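Local structure of R.Pab1 family restriction endonuclease (7CFA) at residues D9-L14 and K196-L201; V49-G54 and F172-H177; G99-L104 and I232-L237. The protein acts as a restriction DNA glycosylase of the R.PabI family, probably excising a base from its recognition sequence in foreign DNA, with strand cleavage following at the abasic site. The protein carries 2 engineered substitutions. One frame throughout, in Å; residues are numbered along the deposited sequence.

Contact 1 of 3, residues D9-L14 and K196-L201; sequences DYELPL and KEKGYL
A two-stranded antiparallel β-ribbon joins residues 9-14, near the start of the chain, to residues 196-201, far along it; the ribbon lies beside the large antiparallel sheet of the R.PabI-type fold. Y10 with L201 and L12 with G199 are hydrogen-bonded pairs, while E11 with Y200 and P13 with K198 are non-hydrogen-bonded ones. Proline suits such a place, because its missing N-H is not called upon by the partner strand. The L201 N-H reaches Y10 O in the carbonyl plane, on a lone pair, whereas L12 N approaches G199 O nearly along the C=O axis, 2.7 Å away.

The face bearing Y10, L12 and L201 is apolar and turns to strand 166-175, where L12 and L201 meet F174. L14, just past the strand, points toward the 196-201 segment, its CG 3.6 Å from G199 N; G199, with no side chain, leaves the place beside it to L14.

The face bearing E11, P13, K198 and Y200 carries the charged groups. The E11 side chain leaves with CG anti to the backbone N (chi1 173°) and runs alongside the Y200 ring, its CB 3.5 Å from Y200 CE2, with carboxylate and ring planes nearly perpendicular at 83°. The same carboxylate brings E11 OE1 to 3.0 Å from Y200 OH. K198 crosses E11 obliquely, its long chain bent at chi2 and at chi4 (58°), so that its ammonium drops onto the glutamate from above the carboxylate plane. The resulting salt bridge is short, K198 NZ standing 2.6 Å from E11 OE2.

Contact 2 of 3, residues V49-G54 and F172-H177; sequences VEWQIG and FCFPVH
F172 lies well along strand 166-175, which pairs antiparallel with strand 47-51 in the large antiparallel β-sheet, where strand 47-51 lies between strands 21-27 and 166-175. Its backbone pairs with W51 in both directions: F172 N reaches W51 O at 2.6 Å, and W51 N returns to F172 O. The phenyl group, CG anti to the backbone N (chi1 -176°), lies alongside the indole, which presents W51 CE3 to the edge of the F172 ring at 3.7 Å from CD2. I53, brought back by the inverse γ-turn centred on Q52, sets its CG2 beside F172 CB and its own CB over one face of the indole. Helix 208-219 packs on F172 and I53, so large apolar residues suit this layer.

C173 points to the other side of the sheet with E50. Its small thiol sits 4.0 Å from E50 CG; the carboxylate of that buried glutamate salt-bridges to R22 and K24, positive charges that would favour its ionised form and offset the nearby E154 carboxylate.

F174 returns to the aromatic side. Its CG takes the crowded position between backbone N and carbonyl carbon (chi1 51°), which swings the ring alongside V49. V49 CB covers one face in a CH-π contact, 4.0 Å from the F174 ring centroid, while W51 CE3, from the same strand as V49, meets the edge of the F174 ring. The V49 N-H points almost straight at F174 O (175°), whereas the return bond from F174 N is weak.

P175 carries the chain out of the pairing, and V176 begins a 3-10 segment. Its branched side chain crosses that of V49 at about a right angle, methyl to methyl, with V176 CG2 3.7 Å from V49 CG2.

Contact 3 of 3, residues G99-L104 and I232-L237; sequences GIKNFL and IIEFIL
I233 fills the tight part of this contact. Its CG1 lies anti to the carbonyl carbon (chi1 -65°) and the chain continues extended, so the terminal methyl is thrust at the facing helix. There I233 CD1 comes 3.8 Å from I100 CG2, the two isoleucines crossing at about a right angle. L104 CD1 borders the same methyl more distantly, at 4.4 Å. The base of K101 packs here too, K101 CB lying 4.2 Å from I233 CG2. Branched and long aliphatic side chains suit this buried seam because they can bridge segment axes 10.6 Å apart.

Segments 99-104 and 232-237, parts of helices 94-106 and 223-237, run roughly antiparallel, at 153°, within the helical part of the R.PabI-type protein. L97 of the first helix also lies against I233, and V229 and L230 of the second against L104, continuing the apolar seam.

Beyond the base of K101, on the partly exposed side, a single salt bridge carries the contact. K101 sends out a fully extended chain, while E234, bent at chi2 (71°), curls toward it. Their tips meet obliquely, K101 NZ lying 2.9 Å from E234 OE1 on the syn lone pair; E234 OE2 accepts a hydrogen bond from N238.

Contacts 1 and 2 are neighbours, their centres 11 Å apart, and they share one apolar layer: Y10 CE1 packs 3.4 Å from W51 CH2, and L12 and L201 rest on F174, so the ribbon of strands 8-13 and 198-203 packs on part of one side of the seven-stranded sheet, over strands 21-27, 47-51 and 166-175. Both segments of contact 2 fall between the two segments of contact 1 in sequence. Contact 3 lies apart in the helices, its centre about 25 Å from that of contact 2 and about 29 Å from that of contact 1, without touching either. Its segments alternate with theirs in sequence, so early and late parts of the chain are interwoven in ribbon, sheet and helices alike.

Contact 1 of 3, residues D9-L14 and K196-L201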
loop_
_atom_site.group_PDB
_atom_site.type_symbol
_atom_site.label_atom_id
_atom_site.label_comp_id
_atom_site.label_asym_id
_atom_site.label_seq_id
_atom_site.Cartn_x
_atom_site.Cartn_y
_atom_site.Cartn_z
ATOM N N ASP A 9 29.007 -10.827 -7.617
ATOM C CA ASP A 9 28.488 -11.102 -6.278
ATOM C C ASP A 9 27.747 -9.852 -5.821
ATOM O O ASP A 9 28.311 -8.971 -5.170
ATOM C CB ASP A 9 29.614 -11.478 -5.321
ATOM C CG ASP A 9 30.282 -12.790 -5.688
ATOM O OD1 ASP A 9 29.572 -13.735 -6.094
ATOM O OD2 ASP A 9 31.522 -12.877 -5.566
ATOM N N TYR A 10 26.464 -9.772 -6.170
ATOM C CA TYR A 10 25.688 -8.561 -5.933
ATOM C C TYR A 10 25.377 -8.411 -4.449
ATOM O O TYR A 10 24.684 -9.249 -3.863
ATOM C CB TYR A 10 24.399 -8.590 -6.749
ATOM C CG TYR A 10 23.861 -7.215 -7.064
ATOM C CD1 TYR A 10 23.144 -6.494 -6.116
ATOM C CD2 TYR A 10 24.075 -6.634 -8.306
ATOM C CE1 TYR A 10 22.655 -5.235 -6.400
ATOM C CE2 TYR A 10 23.589 -5.377 -8.599
ATOM C CZ TYR A 10 22.881 -4.682 -7.644
ATOM O OH TYR A 10 22.397 -3.429 -7.936
ATOM N N GLU A 11 25.877 -7.333 -3.848
ATOM C CA GLU A 11 25.685 -7.088 -2.425
ATOM C C GLU A 11 24.270 -6.591 -2.154
ATOM O O GLU A 11 23.807 -5.634 -2.783
ATOM C CB GLU A 11 26.711 -6.072 -1.924
ATOM C CG GLU A 11 26.498 -5.621 -0.491
ATOM C CD GLU A 11 27.620 -4.734 0.006
ATOM O OE1 GLU A 11 28.782 -5.194 0.017
ATOM O OE2 GLU A 11 27.347 -3.573 0.374
ATOM N N LEU A 12 23.590 -7.240 -1.212
ATOM C CA LEU A 12 22.212 -6.905 -0.861
ATOM C C LEU A 12 22.126 -6.660 0.637
ATOM O O LEU A 12 22.420 -7.575 1.432
ATOM C CB LEU A 12 21.256 -8.023 -1.280
ATOM C CG LEU A 12 21.189 -8.314 -2.778
ATOM C CD1 LEU A 12 20.342 -9.547 -3.031
ATOM C CD2 LEU A 12 20.631 -7.114 -3.522
ATOM N N PRO A 13 21.732 -5.462 1.076
ATOM C CA PRO A 13 21.550 -5.219 2.517
ATOM C C PRO A 13 20.368 -6.018 3.043
ATOM O O PRO A 13 19.237 -5.854 2.578
ATOM C CB PRO A 13 21.295 -3.708 2.594
ATOM C CG PRO A 13 21.793 -3.159 1.283
ATOM C CD PRO A 13 21.534 -4.240 0.282
ATOM N N LEU A 14 20.634 -6.889 4.016
ATOM C CA LEU A 14 19.598 -7.764 4.557
ATOM C C LEU A 14 18.836 -7.097 5.699
ATOM O O LEU A 14 17.621 -6.896 5.609
ATOM C CB LEU A 14 20.222 -9.087 5.016
ATOM C CG LEU A 14 20.871 -9.917 3.908
ATOM C CD1 LEU A 14 21.427 -11.212 4.467
ATOM C CD2 LEU A 14 19.875 -10.192 2.792
ATOM N N LYS A 196 23.544 -5.588 10.235
ATOM C CA LYS A 196 24.221 -4.958 9.101
ATOM C C LYS A 196 24.826 -5.981 8.149
ATOM O O LYS A 196 25.648 -5.628 7.298
ATOM C CB LYS A 196 25.306 -3.984 9.566
ATOM C CG LYS A 196 24.811 -2.866 10.473
ATOM C CD LYS A 196 25.954 -1.951 10.892
ATOM C CE LYS A 196 25.494 -0.866 11.862
ATOM N NZ LYS A 196 26.637 -0.003 12.285
ATOM N N GLU A 197 24.439 -7.247 8.277
ATOM C CA GLU A 197 25.012 -8.293 7.443
ATOM C C GLU A 197 24.529 -8.155 6.006
ATOM O O GLU A 197 23.363 -7.839 5.750
ATOM C CB GLU A 197 24.654 -9.679 7.984
ATOM C CG GLU A 197 25.359 -10.818 7.257
ATOM C CD GLU A 197 25.071 -12.182 7.852
ATOM O OE1 GLU A 197 24.305 -12.260 8.838
ATOM O OE2 GLU A 197 25.615 -13.180 7.332
ATOM N N LYS A 198 25.435 -8.403 5.067
ATOM C CA LYS A 198 25.142 -8.306 3.646
ATOM C C LYS A 198 25.014 -9.699 3.048
ATOM O O LYS A 198 25.760 -10.614 3.409
ATOM C CB LYS A 198 26.238 -7.529 2.916
ATOM C CG LYS A 198 26.457 -6.118 3.431
ATOM C CD LYS A 198 25.253 -5.235 3.151
ATOM C CE LYS A 198 25.515 -3.804 3.585
ATOM N NZ LYS A 198 26.706 -3.233 2.899
ATOM N N GLY A 199 24.055 -9.855 2.144
ATOM C CA GLY A 199 23.921 -11.063 1.356
ATOM C C GLY A 199 24.437 -10.820 -0.050
ATOM O O GLY A 199 24.328 -9.718 -0.582
ATOM N N TYR A 200 25.006 -11.861 -0.651
ATOM C CA TYR A 200 25.633 -11.753 -1.964
ATOM C C TYR A 200 24.988 -12.751 -2.916
ATOM O O TYR A 200 25.167 -13.966 -2.771
ATOM C CB TYR A 200 27.141 -11.969 -1.865
ATOM C CG TYR A 200 27.824 -10.875 -1.081
ATOM C CD1 TYR A 200 27.994 -10.983 0.292
ATOM C CD2 TYR A 200 28.273 -9.721 -1.709
ATOM C CE1 TYR A 200 28.606 -9.980 1.016
ATOM C CE2 TYR A 200 28.888 -8.712 -0.994
ATOM C CZ TYR A 200 29.051 -8.846 0.368
ATOM O OH TYR A 200 29.663 -7.843 1.085
ATOM N N LEU A 201 24.237 -12.232 -3.882
ATOM C CA LEU A 201 23.625 -13.046 -4.923
ATOM C C LEU A 201 24.636 -13.250 -6.043
ATOM O O LEU A 201 25.058 -12.286 -6.690
ATOM C CB LEU A 201 22.356 -12.384 -5.457
ATOM C CG LEU A 201 21.653 -13.083 -6.624
ATOM C CD1 LEU A 201 21.106 -14.438 -6.200
ATOM C CD2 LEU A 201 20.545 -12.205 -7.191
#

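Contact 2 of 3, residues V49-G54 and F172-H177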
loop_
_atom_site.group_PDB
_atom_site.type_symbol
_atom_site.label_atom_id
_atom_site.label_comp_id
_atom_site.label_asym_id
_atom_site.label_seq_id
_atom_site.Cartn_x
_atom_site.Cartn_y
_atom_site.Cartn_z
ATOM N N VAL A 49 14.069 -13.281 -0.185
ATOM C CA VAL A 49 14.458 -11.889 -0.373
ATOM C C VAL A 49 13.478 -11.252 -1.346
ATOM O O VAL A 49 13.193 -11.816 -2.408
ATOM C CB VAL A 49 15.900 -11.783 -0.896
ATOM C CG1 VAL A 49 16.258 -10.329 -1.181
ATOM C CG2 VAL A 49 16.874 -12.394 0.096
ATOM N N GLU A 50 12.947 -10.090 -0.982
ATOM C CA GLU A 50 12.086 -9.313 -1.866
ATOM C C GLU A 50 12.852 -8.077 -2.310
ATOM O O GLU A 50 13.213 -7.236 -1.480
ATOM C CB GLU A 50 10.784 -8.920 -1.173
ATOM C CG GLU A 50 9.701 -8.472 -2.141
ATOM C CD GLU A 50 8.444 -8.002 -1.442
ATOM O OE1 GLU A 50 8.499 -6.956 -0.762
ATOM O OE2 GLU A 50 7.404 -8.684 -1.566
ATOM N N TRP A 51 13.092 -7.967 -3.614
ATOM C CA TRP A 51 13.944 -6.923 -4.185
ATOM C C TRP A 51 13.139 -6.150 -5.228
ATOM O O TRP A 51 12.895 -6.654 -6.330
ATOM C CB TRP A 51 15.205 -7.539 -4.794
ATOM C CG TRP A 51 16.204 -6.565 -5.357
ATOM C CD1 TRP A 51 16.151 -5.200 -5.310
ATOM C CD2 TRP A 51 17.411 -6.896 -6.056
ATOM N NE1 TRP A 51 17.253 -4.663 -5.937
ATOM C CE2 TRP A 51 18.041 -5.684 -6.404
ATOM C CE3 TRP A 51 18.020 -8.100 -6.421
ATOM C CZ2 TRP A 51 19.247 -5.644 -7.098
ATOM C CZ3 TRP A 51 19.218 -8.057 -7.111
ATOM C CH2 TRP A 51 19.817 -6.838 -7.443
ATOM N N GLN A 52 12.726 -4.929 -4.880
ATOM C CA GLN A 52 12.061 -4.037 -5.830
ATOM C C GLN A 52 13.136 -3.442 -6.736
ATOM O O GLN A 52 13.625 -2.326 -6.540
ATOM C CB GLN A 52 11.264 -2.957 -5.109
ATOM C CG GLN A 52 10.427 -2.095 -6.046
ATOM C CD GLN A 52 9.631 -1.031 -5.317
ATOM O OE1 GLN A 52 9.777 -0.845 -4.110
ATOM N NE2 GLN A 52 8.778 -0.327 -6.053
ATOM N N ILE A 53 13.500 -4.210 -7.754
ATOM C CA ILE A 53 14.660 -3.904 -8.582
ATOM C C ILE A 53 14.262 -2.948 -9.697
ATOM O O ILE A 53 13.148 -3.011 -10.232
ATOM C CB ILE A 53 15.267 -5.205 -9.139
ATOM C CG1 ILE A 53 16.567 -4.925 -9.895
ATOM C CG2 ILE A 53 14.266 -5.925 -10.034
ATOM C CD1 ILE A 53 17.260 -6.175 -10.378
ATOM N N GLY A 54 15.176 -2.042 -10.046
ATOM C CA GLY A 54 15.005 -1.143 -11.161
ATOM C C GLY A 54 15.955 -1.467 -12.304
ATOM O O GLY A 54 16.799 -2.356 -12.225
ATOM N N PHE A 172 11.661 -8.712 -7.377
ATOM C CA PHE A 172 12.498 -9.862 -7.690
ATOM C C PHE A 172 12.719 -10.655 -6.407
ATOM O O PHE A 172 13.207 -10.107 -5.412
ATOM C CB PHE A 172 13.823 -9.401 -8.298
ATOM C CG PHE A 172 14.720 -10.521 -8.736
ATOM C CD1 PHE A 172 14.206 -11.626 -9.396
ATOM C CD2 PHE A 172 16.085 -10.456 -8.508
ATOM C CE1 PHE A 172 15.037 -12.651 -9.809
ATOM C CE2 PHE A 172 16.919 -11.475 -8.918
ATOM C CZ PHE A 172 16.396 -12.573 -9.569
ATOM N N CYS A 173 12.352 -11.935 -6.425
ATOM C CA CYS A 173 12.328 -12.747 -5.217
ATOM C C CYS A 173 13.120 -14.035 -5.399
ATOM O O CYS A 173 13.145 -14.623 -6.486
ATOM C CB CYS A 173 10.889 -13.082 -4.808
ATOM S SG CYS A 173 9.820 -11.637 -4.611
ATOM N N PHE A 174 13.750 -14.472 -4.315
ATOM C CA PHE A 174 14.543 -15.694 -4.286
ATOM C C PHE A 174 14.848 -16.035 -2.827
ATOM O O PHE A 174 14.862 -15.142 -1.972
ATOM C CB PHE A 174 15.845 -15.540 -5.089
ATOM C CG PHE A 174 16.640 -14.324 -4.724
ATOM C CD1 PHE A 174 17.569 -14.368 -3.696
ATOM C CD2 PHE A 174 16.462 -13.135 -5.410
ATOM C CE1 PHE A 174 18.301 -13.246 -3.360
ATOM C CE2 PHE A 174 17.191 -12.012 -5.078
ATOM C CZ PHE A 174 18.112 -12.067 -4.052
ATOM N N PRO A 175 15.095 -17.311 -2.526
ATOM C CA PRO A 175 15.333 -17.709 -1.133
ATOM C C PRO A 175 16.593 -17.077 -0.559
ATOM O O PRO A 175 17.570 -16.823 -1.266
ATOM C CB PRO A 175 15.470 -19.234 -1.219
ATOM C CG PRO A 175 14.790 -19.612 -2.490
ATOM C CD PRO A 175 15.036 -18.475 -3.427
ATOM N N VAL A 176 16.555 -16.834 0.754
ATOM C CA VAL A 176 17.697 -16.245 1.448
ATOM C C VAL A 176 18.876 -17.209 1.476
ATOM O O VAL A 176 20.037 -16.782 1.434
ATOM C CB VAL A 176 17.287 -15.815 2.869
ATOM C CG1 VAL A 176 18.469 -15.205 3.615
ATOM C CG2 VAL A 176 16.127 -14.836 2.813
ATOM N N HIS A 177 18.612 -18.517 1.536
ATOM C CA HIS A 177 19.708 -19.475 1.610
ATOM C C HIS A 177 20.510 -19.562 0.317
ATOM O O HIS A 177 21.546 -20.235 0.299
ATOM C CB HIS A 177 19.181 -20.861 2.000
ATOM C CG HIS A 177 18.217 -21.449 1.017
ATOM N ND1 HIS A 177 18.622 -22.039 -0.161
ATOM C CD2 HIS A 177 16.867 -21.553 1.045
ATOM C CE1 HIS A 177 17.561 -22.472 -0.821
ATOM N NE2 HIS A 177 16.485 -22.191 -0.111
#

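Contact 3 of 3, residues G99-L104 and I232-L237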
loop_
_atom_site.group_PDB
_atom_site.type_symbol
_atom_site.label_atom_id
_atom_site.label_comp_id
_atom_site.label_asym_id
_atom_site.label_seq_id
_atom_site.Cartn_x
_atom_site.Cartn_y
_atom_site.Cartn_z
ATOM N N GLY A 99 16.694 -10.491 -30.025
ATOM C CA GLY A 99 15.420 -11.176 -29.872
ATOM C C GLY A 99 14.476 -10.444 -28.939
ATOM O O GLY A 99 13.269 -10.378 -29.187
ATOM N N ILE A 100 15.010 -9.882 -27.854
ATOM C CA ILE A 100 14.183 -9.077 -26.963
ATOM C C ILE A 100 13.765 -7.785 -27.654
ATOM O O ILE A 100 12.633 -7.314 -27.490
ATOM C CB ILE A 100 14.926 -8.801 -25.642
ATOM C CG1 ILE A 100 15.339 -10.115 -24.977
ATOM C CG2 ILE A 100 14.052 -7.992 -24.694
ATOM C CD1 ILE A 100 16.094 -9.928 -23.677
ATOM N N LYS A 101 14.665 -7.199 -28.446
ATOM C CA LYS A 101 14.347 -5.963 -29.153
ATOM C C LYS A 101 13.206 -6.171 -30.142
ATOM O O LYS A 101 12.237 -5.404 -30.161
ATOM C CB LYS A 101 15.593 -5.434 -29.865
ATOM C CG LYS A 101 15.359 -4.174 -30.683
ATOM C CD LYS A 101 16.636 -3.730 -31.378
ATOM C CE LYS A 101 16.389 -2.530 -32.279
ATOM N NZ LYS A 101 17.635 -2.095 -32.965
ATOM N N ASN A 102 13.302 -7.212 -30.975
ATOM C CA ASN A 102 12.240 -7.482 -31.938
ATOM C C ASN A 102 10.937 -7.857 -31.247
ATOM O O ASN A 102 9.854 -7.533 -31.748
ATOM C CB ASN A 102 12.671 -8.588 -32.904
ATOM C CG ASN A 102 13.817 -8.164 -33.803
ATOM O OD1 ASN A 102 13.985 -6.980 -34.095
ATOM N ND2 ASN A 102 14.611 -9.132 -34.250
ATOM N N PHE A 103 11.017 -8.536 -30.100
ATOM C CA PHE A 103 9.812 -8.888 -29.359
ATOM C C PHE A 103 9.106 -7.647 -28.832
ATOM O O PHE A 103 7.876 -7.546 -28.912
ATOM C CB PHE A 103 10.163 -9.834 -28.211
ATOM C CG PHE A 103 9.038 -10.053 -27.235
ATOM C CD1 PHE A 103 8.024 -10.952 -27.518
ATOM C CD2 PHE A 103 9.000 -9.365 -26.034
ATOM C CE1 PHE A 103 6.990 -11.156 -26.624
ATOM C CE2 PHE A 103 7.970 -9.562 -25.136
ATOM C CZ PHE A 103 6.963 -10.460 -25.431
ATOM N N LEU A 104 9.862 -6.693 -28.286
ATOM C CA LEU A 104 9.248 -5.491 -27.737
ATOM C C LEU A 104 8.746 -4.564 -28.835
ATOM O O LEU A 104 7.799 -3.801 -28.613
ATOM C CB LEU A 104 10.243 -4.767 -26.832
ATOM C CG LEU A 104 10.684 -5.560 -25.601
ATOM C CD1 LEU A 104 11.709 -4.785 -24.796
ATOM C CD2 LEU A 104 9.482 -5.919 -24.744
ATOM N N ILE A 232 17.755 1.125 -23.635
ATOM C CA ILE A 232 18.831 0.436 -22.933
ATOM C C ILE A 232 19.446 -0.642 -23.817
ATOM O O ILE A 232 20.673 -0.798 -23.863
ATOM C CB ILE A 232 18.306 -0.142 -21.606
ATOM C CG1 ILE A 232 17.961 0.993 -20.639
ATOM C CG2 ILE A 232 19.316 -1.102 -20.991
ATOM C CD1 ILE A 232 17.434 0.525 -19.303
ATOM N N ILE A 233 18.612 -1.404 -24.529
ATOM C CA ILE A 233 19.132 -2.450 -25.406
ATOM C C ILE A 233 19.975 -1.843 -26.521
ATOM O O ILE A 233 21.049 -2.357 -26.857
ATOM C CB ILE A 233 17.980 -3.305 -25.968
ATOM C CG1 ILE A 233 17.276 -4.063 -24.839
ATOM C CG2 ILE A 233 18.497 -4.278 -27.015
ATOM C CD1 ILE A 233 16.118 -4.921 -25.308
ATOM N N GLU A 234 19.510 -0.732 -27.100
ATOM C CA GLU A 234 20.264 -0.081 -28.167
ATOM C C GLU A 234 21.598 0.449 -27.657
ATOM O O GLU A 234 22.612 0.374 -28.361
ATOM C CB GLU A 234 19.433 1.048 -28.777
ATOM C CG GLU A 234 20.007 1.629 -30.061
ATOM C CD GLU A 234 19.884 0.680 -31.240
ATOM O OE1 GLU A 234 19.068 -0.264 -31.167
ATOM O OE2 GLU A 234 20.605 0.878 -32.240
ATOM N N PHE A 235 21.618 0.982 -26.433
ATOM C CA PHE A 235 22.862 1.490 -25.865
ATOM C C PHE A 235 23.843 0.360 -25.584
ATOM O O PHE A 235 25.049 0.506 -25.812
ATOM C CB PHE A 235 22.571 2.281 -24.590
ATOM C CG PHE A 235 23.799 2.633 -23.795
ATOM C CD1 PHE A 235 24.576 3.726 -24.143
ATOM C CD2 PHE A 235 24.172 1.875 -22.695
ATOM C CE1 PHE A 235 25.704 4.054 -23.414
ATOM C CE2 PHE A 235 25.300 2.198 -21.963
ATOM C CZ PHE A 235 26.067 3.289 -22.321
ATOM N N ILE A 236 23.345 -0.773 -25.085
ATOM C CA ILE A 236 24.224 -1.898 -24.784
ATOM C C ILE A 236 24.752 -2.525 -26.069
ATOM O O ILE A 236 25.942 -2.845 -26.175
ATOM C CB ILE A 236 23.487 -2.925 -23.905
ATOM C CG1 ILE A 236 23.147 -2.310 -22.546
ATOM C CG2 ILE A 236 24.325 -4.182 -23.728
ATOM C CD1 ILE A 236 22.359 -3.226 -21.631
ATOM N N LEU A 237 23.882 -2.697 -27.069
ATOM C CA LEU A 237 24.310 -3.297 -28.330
ATOM C C LEU A 237 25.392 -2.463 -29.007
ATOM O O LEU A 237 26.310 -3.011 -29.630
ATOM C CB LEU A 237 23.110 -3.475 -29.261
ATOM C CG LEU A 237 22.166 -4.637 -28.943
ATOM C CD1 LEU A 237 20.950 -4.613 -29.856
ATOM C CD2 LEU A 237 22.901 -5.963 -29.062
#